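Local coordinates for protein eEF1A lysine and N-terminal methyltransferase (Homo sapiens, PDB 5WCJ) that methylates elongation factor 1-alpha with S-adenosylmethionine, its C-terminal methyltransferase domain, described here, acting on the N terminus of that factor, at residues Val120-Asp124 against Phe160-Leu164; Leu39-Leu44 against His63-Cys68; Asp100-Ala106 against Ala140-Phe146. Residue numbers count along the deposited sequence, not the author numbering.

Contact 1. Residues Val120-Asp124 against Phe160-Leu164; sequences VIMFD and FILNL. With SAH (S-adenosyl-L-homocysteine), chain F.
Residues 120-123 of strand 118-123 and 160-164 of strand 158-164 run parallel in extended conformation. The axes of these short segments are inclined by 10° and approach to 4.7 Å. The register sets Ile-121 beside Phe-160, Met-122 beside Ile-161 and Phe-123 beside Leu-162. Phe-160 (chi1 t) lies on the same face as Ile-121 and Phe-123. Phe-160 CD1 is 4.0 Å from Ile-121 CG2. The Phe-160 ring edge meets the face of the Phe-123 ring (chi1 m) in a T-shaped pair, with centroids 4.8 Å apart and planes at 83°. Ile-161 N donates to Ile-121 O at 2.8 Å, and Ile-161 O accepts from Phe-123 N at 2.8 Å. These bonds flank Met-122, the usual parallel pattern. On the other face, Ile-161 CD1 (chi1 m) sits 3.9 Å from Met-122 CE and 3.9 Å from Val-120 CG1, and Met-26 of helix 21-28 packs there. Strands 118-123 and 158-164 are neighbours in the Rossmann-like methyltransferase sheet, ordered 3-2-1-4-5-7-6. Leu-162 returns to the phenylalanine face, its CD1 3.6 Å from Phe-123 CB. Asn-163 N then donates to Phe-123 O at 3.0 Å. Asn-163 ND2 donates to Asp-124 OD1 at 3.2 Å, while Asn-163 OD1 is bonded to Asn-196. Asp-124 (chi1 t) has left the strand; its carboxylate also binds His-22 and His-23, and its O lies 3.5 Å from CG of the bound SAH.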
# COMPACT_ATOMS: atom_id res chain seq x y z
N VAL A 120 0.41 -6.10 3.73
CA VAL A 120 0.35 -4.67 3.57
C VAL A 120 -0.79 -4.34 2.61
O VAL A 120 -0.91 -4.94 1.56
CB VAL A 120 1.66 -4.09 2.97
CG1 VAL A 120 1.57 -2.57 2.82
CG2 VAL A 120 2.88 -4.45 3.80
N ILE A 121 -1.59 -3.35 2.97
CA ILE A 121 -2.59 -2.81 2.08
C ILE A 121 -2.33 -1.32 1.95
O ILE A 121 -2.29 -0.60 2.95
CB ILE A 121 -4.03 -3.09 2.58
CG1 ILE A 121 -4.31 -4.60 2.66
CG2 ILE A 121 -5.05 -2.40 1.70
CD1 ILE A 121 -5.63 -4.93 3.33
N MET A 122 -2.16 -0.86 0.71
CA MET A 122 -1.90 0.55 0.43
C MET A 122 -3.05 1.15 -0.35
O MET A 122 -3.45 0.60 -1.39
CB MET A 122 -0.60 0.72 -0.37
CG MET A 122 0.66 0.40 0.40
SD MET A 122 2.12 0.71 -0.64
CE MET A 122 3.42 0.39 0.54
N PHE A 123 -3.55 2.30 0.13
CA PHE A 123 -4.52 3.10 -0.64
C PHE A 123 -3.83 4.33 -1.16
O PHE A 123 -3.42 5.19 -0.36
CB PHE A 123 -5.70 3.53 0.24
CG PHE A 123 -6.71 2.44 0.56
CD1 PHE A 123 -6.55 1.12 0.15
CD2 PHE A 123 -7.84 2.76 1.32
CE1 PHE A 123 -7.48 0.16 0.46
CE2 PHE A 123 -8.77 1.78 1.62
CZ PHE A 123 -8.57 0.49 1.22
N ASP A 124 -3.71 4.41 -2.49
CA ASP A 124 -3.15 5.55 -3.20
C ASP A 124 -4.19 5.96 -4.22
O ASP A 124 -3.93 6.01 -5.43
CB ASP A 124 -1.83 5.13 -3.88
CG ASP A 124 -0.98 6.29 -4.37
OD1 ASP A 124 -1.16 7.42 -3.89
OD2 ASP A 124 -0.11 6.03 -5.28
N PHE A 160 -1.81 -1.14 7.24
CA PHE A 160 -2.71 -0.50 6.28
C PHE A 160 -2.21 0.94 6.12
O PHE A 160 -2.10 1.65 7.12
CB PHE A 160 -4.13 -0.56 6.85
CG PHE A 160 -5.15 0.23 6.12
CD1 PHE A 160 -5.24 0.22 4.74
CD2 PHE A 160 -6.11 0.94 6.84
CE1 PHE A 160 -6.22 0.97 4.07
CE2 PHE A 160 -7.09 1.68 6.20
CZ PHE A 160 -7.15 1.69 4.80
N ILE A 161 -1.84 1.33 4.90
CA ILE A 161 -1.16 2.58 4.63
C ILE A 161 -2.04 3.37 3.70
O ILE A 161 -2.39 2.87 2.62
CB ILE A 161 0.23 2.35 4.00
CG1 ILE A 161 1.06 1.39 4.89
CG2 ILE A 161 0.91 3.67 3.70
CD1 ILE A 161 2.39 0.96 4.29
N LEU A 162 -2.35 4.61 4.09
CA LEU A 162 -3.30 5.44 3.37
C LEU A 162 -2.68 6.80 3.01
O LEU A 162 -2.14 7.45 3.90
CB LEU A 162 -4.49 5.68 4.31
CG LEU A 162 -5.60 6.63 3.90
CD1 LEU A 162 -6.37 6.00 2.75
CD2 LEU A 162 -6.51 6.91 5.07
N ASN A 163 -2.81 7.21 1.76
CA ASN A 163 -2.47 8.55 1.31
C ASN A 163 -3.75 9.36 1.49
O ASN A 163 -4.75 9.07 0.84
CB ASN A 163 -2.03 8.51 -0.14
CG ASN A 163 -1.76 9.89 -0.73
OD1 ASN A 163 -1.47 10.84 -0.02
ND2 ASN A 163 -1.84 10.00 -2.07
N LEU A 164 -3.71 10.39 2.36
CA LEU A 164 -4.89 11.23 2.68
C LEU A 164 -4.67 12.70 2.33
O LEU A 164 -3.66 13.30 2.72
CB LEU A 164 -5.20 11.13 4.17
CG LEU A 164 -6.35 11.96 4.78
CD1 LEU A 164 -7.68 11.37 4.31
CD2 LEU A 164 -6.27 11.91 6.29
CG SAH F . -2.06 7.88 -7.71
SD SAH F . -3.27 8.36 -8.98
C5' SAH F . -4.85 7.80 -8.29
C4' SAH F . -5.22 6.49 -8.96
O4' SAH F . -6.42 5.98 -8.31
C3' SAH F . -5.56 6.64 -10.45
O3' SAH F . -4.90 5.62 -11.20
C2' SAH F . -7.08 6.44 -10.48
O2' SAH F . -7.62 5.87 -11.67
C1' SAH F . -7.23 5.45 -9.34
N9 SAH F . -8.58 5.31 -8.80
C8 SAH F . -9.50 6.31 -8.59
N7 SAH F . -10.61 5.90 -8.02
C5 SAH F . -10.40 4.55 -7.83
C6 SAH F . -11.19 3.54 -7.26
N6 SAH F . -12.42 3.76 -6.72
N1 SAH F . -10.70 2.28 -7.24
C2 SAH F . -9.49 2.05 -7.78
N3 SAH F . -8.64 2.93 -8.33
C4 SAH F . -9.16 4.17 -8.32

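Contact 2. Residues Leu39-Leu44 against His63-Cys68; sequences LLEIPL and HFPKSC
Residues 39-41 of helix 36-41 and the loop after them meet the turn after helix 55-63, at the start of two adjacent parallel strands, 44-49 and 67-73, which helix 55-63 joins in a beta-alpha-beta unit. Leu-44 pairs with Ser-67 in parallel, CA to CA 4.7 Å. Cys-68 N donates to Leu-44 O at 2.9 Å. Leu-44 N bonds weakly to Lys-66 O at 3.4 Å. A type I turn runs from Phe-64 to Ser-67. Ser-67 N to Phe-64 O, 2.9 Å, closes it, and Ser-67 OG also donates to Phe-64 O, 2.8 Å. The Phe-64 ring (chi1 m) carries Leu-40 CD2 over one face in a CH-pi contact, 4.2 Å from the centroid. Leu-39 CG is at the ring edge, 3.9 Å from Phe-64 CE2. Leu-225 of helix 211-226 also packs on Phe-64. Lys-66 (chi1 m, then all t) is extended, and its NZ donates to Glu-41 O at 2.8 Å. One water donates to Leu-40 O at 2.7 Å and accepts from Lys-66 N at 2.9 Å. The chemistry is split: hydrocarbon packs inward round Phe-64, while lysine and water satisfy the main-chain O of Leu-40 and Glu-41 and N of Lys-66.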
# COMPACT_ATOMS: atom_id res chain seq x y z
N LEU A 39 12.92 -8.53 5.90
CA LEU A 39 11.90 -8.00 4.97
C LEU A 39 12.18 -8.26 3.49
O LEU A 39 11.27 -8.59 2.74
CB LEU A 39 11.74 -6.50 5.22
CG LEU A 39 10.58 -5.72 4.64
CD1 LEU A 39 9.25 -6.22 5.20
CD2 LEU A 39 10.77 -4.25 4.98
N LEU A 40 13.42 -8.09 3.06
CA LEU A 40 13.82 -8.43 1.70
C LEU A 40 13.87 -9.95 1.44
O LEU A 40 13.70 -10.41 0.32
CB LEU A 40 15.22 -7.89 1.40
CG LEU A 40 15.41 -6.40 1.17
CD1 LEU A 40 16.88 -6.15 0.85
CD2 LEU A 40 14.52 -5.90 0.04
N GLU A 41 14.15 -10.72 2.49
CA GLU A 41 14.46 -12.15 2.38
C GLU A 41 13.26 -13.07 2.54
O GLU A 41 13.43 -14.30 2.42
CB GLU A 41 15.48 -12.52 3.44
CG GLU A 41 16.77 -11.74 3.35
CD GLU A 41 17.73 -12.04 4.48
OE1 GLU A 41 17.40 -12.87 5.36
OE2 GLU A 41 18.84 -11.45 4.47
N ILE A 42 12.07 -12.51 2.82
CA ILE A 42 10.86 -13.31 3.04
C ILE A 42 9.70 -12.80 2.19
O ILE A 42 9.64 -11.60 1.89
CB ILE A 42 10.49 -13.36 4.54
CG1 ILE A 42 10.18 -11.95 5.10
CG2 ILE A 42 11.61 -14.00 5.35
CD1 ILE A 42 8.73 -11.55 5.10
N PRO A 43 8.78 -13.69 1.77
CA PRO A 43 7.66 -13.25 0.96
C PRO A 43 6.79 -12.20 1.66
O PRO A 43 6.61 -12.22 2.87
CB PRO A 43 6.84 -14.53 0.73
CG PRO A 43 7.84 -15.63 0.88
CD PRO A 43 8.71 -15.15 2.00
N LEU A 44 6.26 -11.29 0.86
CA LEU A 44 5.45 -10.18 1.35
C LEU A 44 4.29 -10.09 0.39
O LEU A 44 4.52 -9.99 -0.80
CB LEU A 44 6.31 -8.93 1.29
CG LEU A 44 5.80 -7.60 1.80
CD1 LEU A 44 5.57 -7.68 3.29
CD2 LEU A 44 6.80 -6.50 1.46
N HIS A 63 12.42 -3.74 -6.00
CA HIS A 63 13.32 -3.71 -4.85
C HIS A 63 13.09 -4.85 -3.85
O HIS A 63 13.98 -5.15 -3.05
CB HIS A 63 13.24 -2.36 -4.14
CG HIS A 63 13.96 -1.28 -4.87
ND1 HIS A 63 13.42 -0.62 -5.95
CD2 HIS A 63 15.22 -0.79 -4.71
CE1 HIS A 63 14.31 0.26 -6.41
NE2 HIS A 63 15.40 0.17 -5.67
N PHE A 64 11.91 -5.46 -3.89
CA PHE A 64 11.58 -6.58 -3.02
C PHE A 64 11.32 -7.82 -3.90
O PHE A 64 10.18 -8.10 -4.27
CB PHE A 64 10.36 -6.24 -2.14
CG PHE A 64 10.59 -5.10 -1.18
CD1 PHE A 64 10.57 -3.78 -1.63
CD2 PHE A 64 10.82 -5.33 0.17
CE1 PHE A 64 10.77 -2.73 -0.76
CE2 PHE A 64 11.01 -4.28 1.05
CZ PHE A 64 11.01 -2.97 0.59
N PRO A 65 12.38 -8.58 -4.22
CA PRO A 65 12.22 -9.69 -5.18
C PRO A 65 11.25 -10.82 -4.77
O PRO A 65 10.78 -11.57 -5.62
CB PRO A 65 13.66 -10.22 -5.37
CG PRO A 65 14.40 -9.76 -4.16
CD PRO A 65 13.79 -8.44 -3.77
N LYS A 66 10.91 -10.92 -3.49
CA LYS A 66 9.90 -11.87 -3.04
C LYS A 66 8.52 -11.25 -2.75
O LYS A 66 7.68 -11.91 -2.17
CB LYS A 66 10.41 -12.60 -1.79
CG LYS A 66 11.66 -13.42 -2.07
CD LYS A 66 12.07 -14.14 -0.80
CE LYS A 66 13.37 -14.89 -0.98
NZ LYS A 66 13.57 -15.84 0.13
N SER A 67 8.30 -10.00 -3.15
CA SER A 67 6.97 -9.40 -3.01
C SER A 67 6.02 -9.98 -4.05
O SER A 67 6.42 -10.31 -5.18
CB SER A 67 7.03 -7.87 -3.11
OG SER A 67 7.49 -7.45 -4.39
N CYS A 68 4.76 -10.09 -3.65
CA CYS A 68 3.67 -10.52 -4.52
C CYS A 68 2.61 -9.44 -4.41
O CYS A 68 2.08 -9.25 -3.35
CB CYS A 68 3.09 -11.84 -4.05
SG CYS A 68 1.87 -12.48 -5.22
O HOH W 1 11.72 -9.37 -1.23

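Contact 3. Residues Asp100-Ala106 against Ala140-Phe146; sequences DGLDYIA and AFVEQSF. With SAH (S-adenosyl-L-homocysteine), chain F.
Leu-102 is the main bump here. It fills a hollow lined by Ala-140 and the rings of Phe-141 and Phe-146. Helix 101-109 carries Leu-102 (chi1 m, chi2 t). Leu-102 CD2 sits almost squarely over both ring faces, 3.8 Å from the Phe-141 centroid and 3.6 Å from the Phe-146 centroid, 7° and 6° off their normals. These are CH-pi contacts. Leu-102 CD1 rests 3.8 Å from Ala-140 CB. In turn the Phe-146 ring (chi1 t) fits into the helix surface beside Leu-102 and Ile-105. Phe-146 CE1 is 3.6 Å from Leu-102 O, and Phe-146 CZ is 3.7 Å from Ile-105 CG2. The Phe-141 ring (chi1 m) lies against bare backbone at Gly-101, its CE2 4.0 Å from Gly-101 C. Nearest CA pairs are Leu-102 with Phe-141, 6.7 Å, and Ala-106 with Phe-146, 7.8 Å. Both helices are N-capped. Asp-100 OD1 accepts from Leu-102 N at 3.1 Å. Glu-143 OE1 accepts from Phe-146 N at 3.1 Å, and Glu-143 OE2 from Ser-145 N at 3.1 Å. The same Asp-100 OD1 accepts from SAH N6 at 3.0 Å, and Gly-101 N donates to SAH N1 at 2.9 Å. Phe-141 CZ is 3.5 Å from SAH N6, which lies near the ring plane. This is the adenine end of the cofactor pocket. Inward, Ile-105, Phe-141 and Phe-146 all pack on Phe-123 of strand 118-123; Ile-105 also reaches Leu-47 and Phe-141 reaches Val-49, both of strand 44-49.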
# COMPACT_ATOMS: atom_id res chain seq x y z
N ASP A 100 -13.22 -1.14 -9.42
CA ASP A 100 -13.32 -0.19 -8.32
C ASP A 100 -12.75 -0.92 -7.11
O ASP A 100 -13.17 -2.03 -6.82
CB ASP A 100 -14.81 0.14 -8.10
CG ASP A 100 -15.05 1.22 -7.07
OD1 ASP A 100 -14.22 1.49 -6.15
OD2 ASP A 100 -16.16 1.81 -7.17
N GLY A 101 -11.79 -0.32 -6.41
CA GLY A 101 -11.23 -0.96 -5.20
C GLY A 101 -12.28 -1.32 -4.12
O GLY A 101 -12.11 -2.27 -3.39
N LEU A 102 -13.35 -0.53 -4.03
CA LEU A 102 -14.45 -0.82 -3.08
C LEU A 102 -15.11 -2.16 -3.38
O LEU A 102 -15.17 -3.05 -2.50
CB LEU A 102 -15.46 0.30 -3.10
CG LEU A 102 -14.98 1.64 -2.58
CD1 LEU A 102 -15.90 2.71 -3.09
CD2 LEU A 102 -14.80 1.68 -1.06
N ASP A 103 -15.45 -2.36 -4.65
CA ASP A 103 -16.03 -3.63 -5.12
C ASP A 103 -15.06 -4.77 -4.95
O ASP A 103 -15.43 -5.83 -4.46
CB ASP A 103 -16.44 -3.54 -6.60
CG ASP A 103 -17.50 -2.48 -6.87
OD1 ASP A 103 -18.37 -2.25 -6.00
OD2 ASP A 103 -17.47 -1.88 -7.98
N TYR A 104 -13.79 -4.54 -5.31
CA TYR A 104 -12.80 -5.58 -5.25
C TYR A 104 -12.54 -6.06 -3.83
O TYR A 104 -12.49 -7.26 -3.56
CB TYR A 104 -11.47 -5.08 -5.87
CG TYR A 104 -10.49 -6.18 -6.11
CD1 TYR A 104 -10.59 -6.97 -7.25
CD2 TYR A 104 -9.47 -6.45 -5.20
CE1 TYR A 104 -9.71 -8.00 -7.49
CE2 TYR A 104 -8.57 -7.50 -5.43
CZ TYR A 104 -8.71 -8.25 -6.59
OH TYR A 104 -7.86 -9.27 -6.87
N ILE A 105 -12.36 -5.12 -2.90
CA ILE A 105 -12.12 -5.51 -1.50
C ILE A 105 -13.39 -6.19 -0.89
O ILE A 105 -13.26 -7.16 -0.15
CB ILE A 105 -11.64 -4.31 -0.68
CG1 ILE A 105 -10.18 -4.01 -1.09
CG2 ILE A 105 -11.76 -4.54 0.82
CD1 ILE A 105 -9.66 -2.68 -0.58
N ALA A 106 -14.56 -5.68 -1.22
CA ALA A 106 -15.83 -6.31 -0.76
C ALA A 106 -15.89 -7.78 -1.21
O ALA A 106 -16.14 -8.64 -0.37
CB ALA A 106 -17.05 -5.52 -1.20
N ALA A 140 -15.90 6.78 0.86
CA ALA A 140 -16.34 5.40 1.08
C ALA A 140 -15.20 4.47 1.51
O ALA A 140 -15.46 3.50 2.20
CB ALA A 140 -17.04 4.85 -0.15
N PHE A 141 -13.96 4.77 1.10
CA PHE A 141 -12.81 3.93 1.41
C PHE A 141 -12.43 4.01 2.89
O PHE A 141 -11.70 3.15 3.37
CB PHE A 141 -11.56 4.33 0.58
CG PHE A 141 -11.58 3.83 -0.82
CD1 PHE A 141 -12.15 4.56 -1.83
CD2 PHE A 141 -11.03 2.58 -1.13
CE1 PHE A 141 -12.15 4.10 -3.15
CE2 PHE A 141 -11.03 2.10 -2.43
CZ PHE A 141 -11.58 2.86 -3.45
N VAL A 142 -12.90 5.04 3.59
CA VAL A 142 -12.61 5.21 5.03
C VAL A 142 -13.85 5.20 5.96
O VAL A 142 -13.78 5.52 7.14
CB VAL A 142 -11.73 6.44 5.25
CG1 VAL A 142 -10.37 6.23 4.59
CG2 VAL A 142 -12.37 7.72 4.74
N GLU A 143 -14.98 4.78 5.40
CA GLU A 143 -16.20 4.59 6.15
C GLU A 143 -16.07 3.30 6.96
O GLU A 143 -15.47 2.31 6.53
CB GLU A 143 -17.36 4.57 5.15
CG GLU A 143 -18.75 4.42 5.74
CD GLU A 143 -19.14 2.99 5.94
OE1 GLU A 143 -18.66 2.13 5.16
OE2 GLU A 143 -19.90 2.69 6.90
N GLN A 144 -16.57 3.33 8.18
CA GLN A 144 -16.27 2.25 9.12
C GLN A 144 -16.70 0.86 8.69
O GLN A 144 -15.96 -0.08 8.93
CB GLN A 144 -16.80 2.58 10.54
CG GLN A 144 -15.89 3.55 11.30
CD GLN A 144 -16.26 3.66 12.77
OE1 GLN A 144 -16.27 2.66 13.49
NE2 GLN A 144 -16.58 4.87 13.21
N SER A 145 -17.86 0.69 8.05
CA SER A 145 -18.25 -0.66 7.59
C SER A 145 -17.32 -1.19 6.49
O SER A 145 -17.01 -2.38 6.48
CB SER A 145 -19.73 -0.72 7.16
OG SER A 145 -19.98 0.08 6.02
N PHE A 146 -16.85 -0.32 5.59
CA PHE A 146 -15.81 -0.73 4.62
C PHE A 146 -14.46 -1.04 5.29
O PHE A 146 -13.81 -2.02 4.95
CB PHE A 146 -15.66 0.30 3.50
CG PHE A 146 -14.72 -0.13 2.44
CD1 PHE A 146 -15.06 -1.14 1.55
CD2 PHE A 146 -13.44 0.38 2.41
CE1 PHE A 146 -14.15 -1.60 0.59
CE2 PHE A 146 -12.52 -0.07 1.46
CZ PHE A 146 -12.87 -1.05 0.56
CG SAH F . -2.06 7.88 -7.71
SD SAH F . -3.27 8.36 -8.98
C5' SAH F . -4.85 7.80 -8.29
C4' SAH F . -5.22 6.49 -8.96
O4' SAH F . -6.42 5.98 -8.31
C3' SAH F . -5.56 6.64 -10.45
O3' SAH F . -4.90 5.62 -11.20
C2' SAH F . -7.08 6.44 -10.48
O2' SAH F . -7.62 5.87 -11.67
C1' SAH F . -7.23 5.45 -9.34
N9 SAH F . -8.58 5.31 -8.80
C8 SAH F . -9.50 6.31 -8.59
N7 SAH F . -10.61 5.90 -8.02
C5 SAH F . -10.40 4.55 -7.83
C6 SAH F . -11.19 3.54 -7.26
N6 SAH F . -12.42 3.76 -6.72
N1 SAH F . -10.70 2.28 -7.24
C2 SAH F . -9.49 2.05 -7.78
N3 SAH F . -8.64 2.93 -8.33
C4 SAH F . -9.16 4.17 -8.32

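In the fold
From the N terminus, contact 2 comes first. It closes the short loop through strand 44-49 and helix 55-63, and is complete before the others open. Contact 3 opens next at 100-106, and contact 1 at 120-124. Contact 3 then closes at 140-146 and contact 1 at 160-164, so these two cross. They touch chiefly through Phe-123, and Leu-162 also meets Val-142; both contacts reach SAH. Contact 3 thus ties two helix starts to the strands of contact 1. Contact 2 shares the sheet with contact 1, where Leu-44 CD1 is 4.2 Å from Val-120 CG2. Contacts 2 and 3 do not touch; their centres are about 27 Å apart.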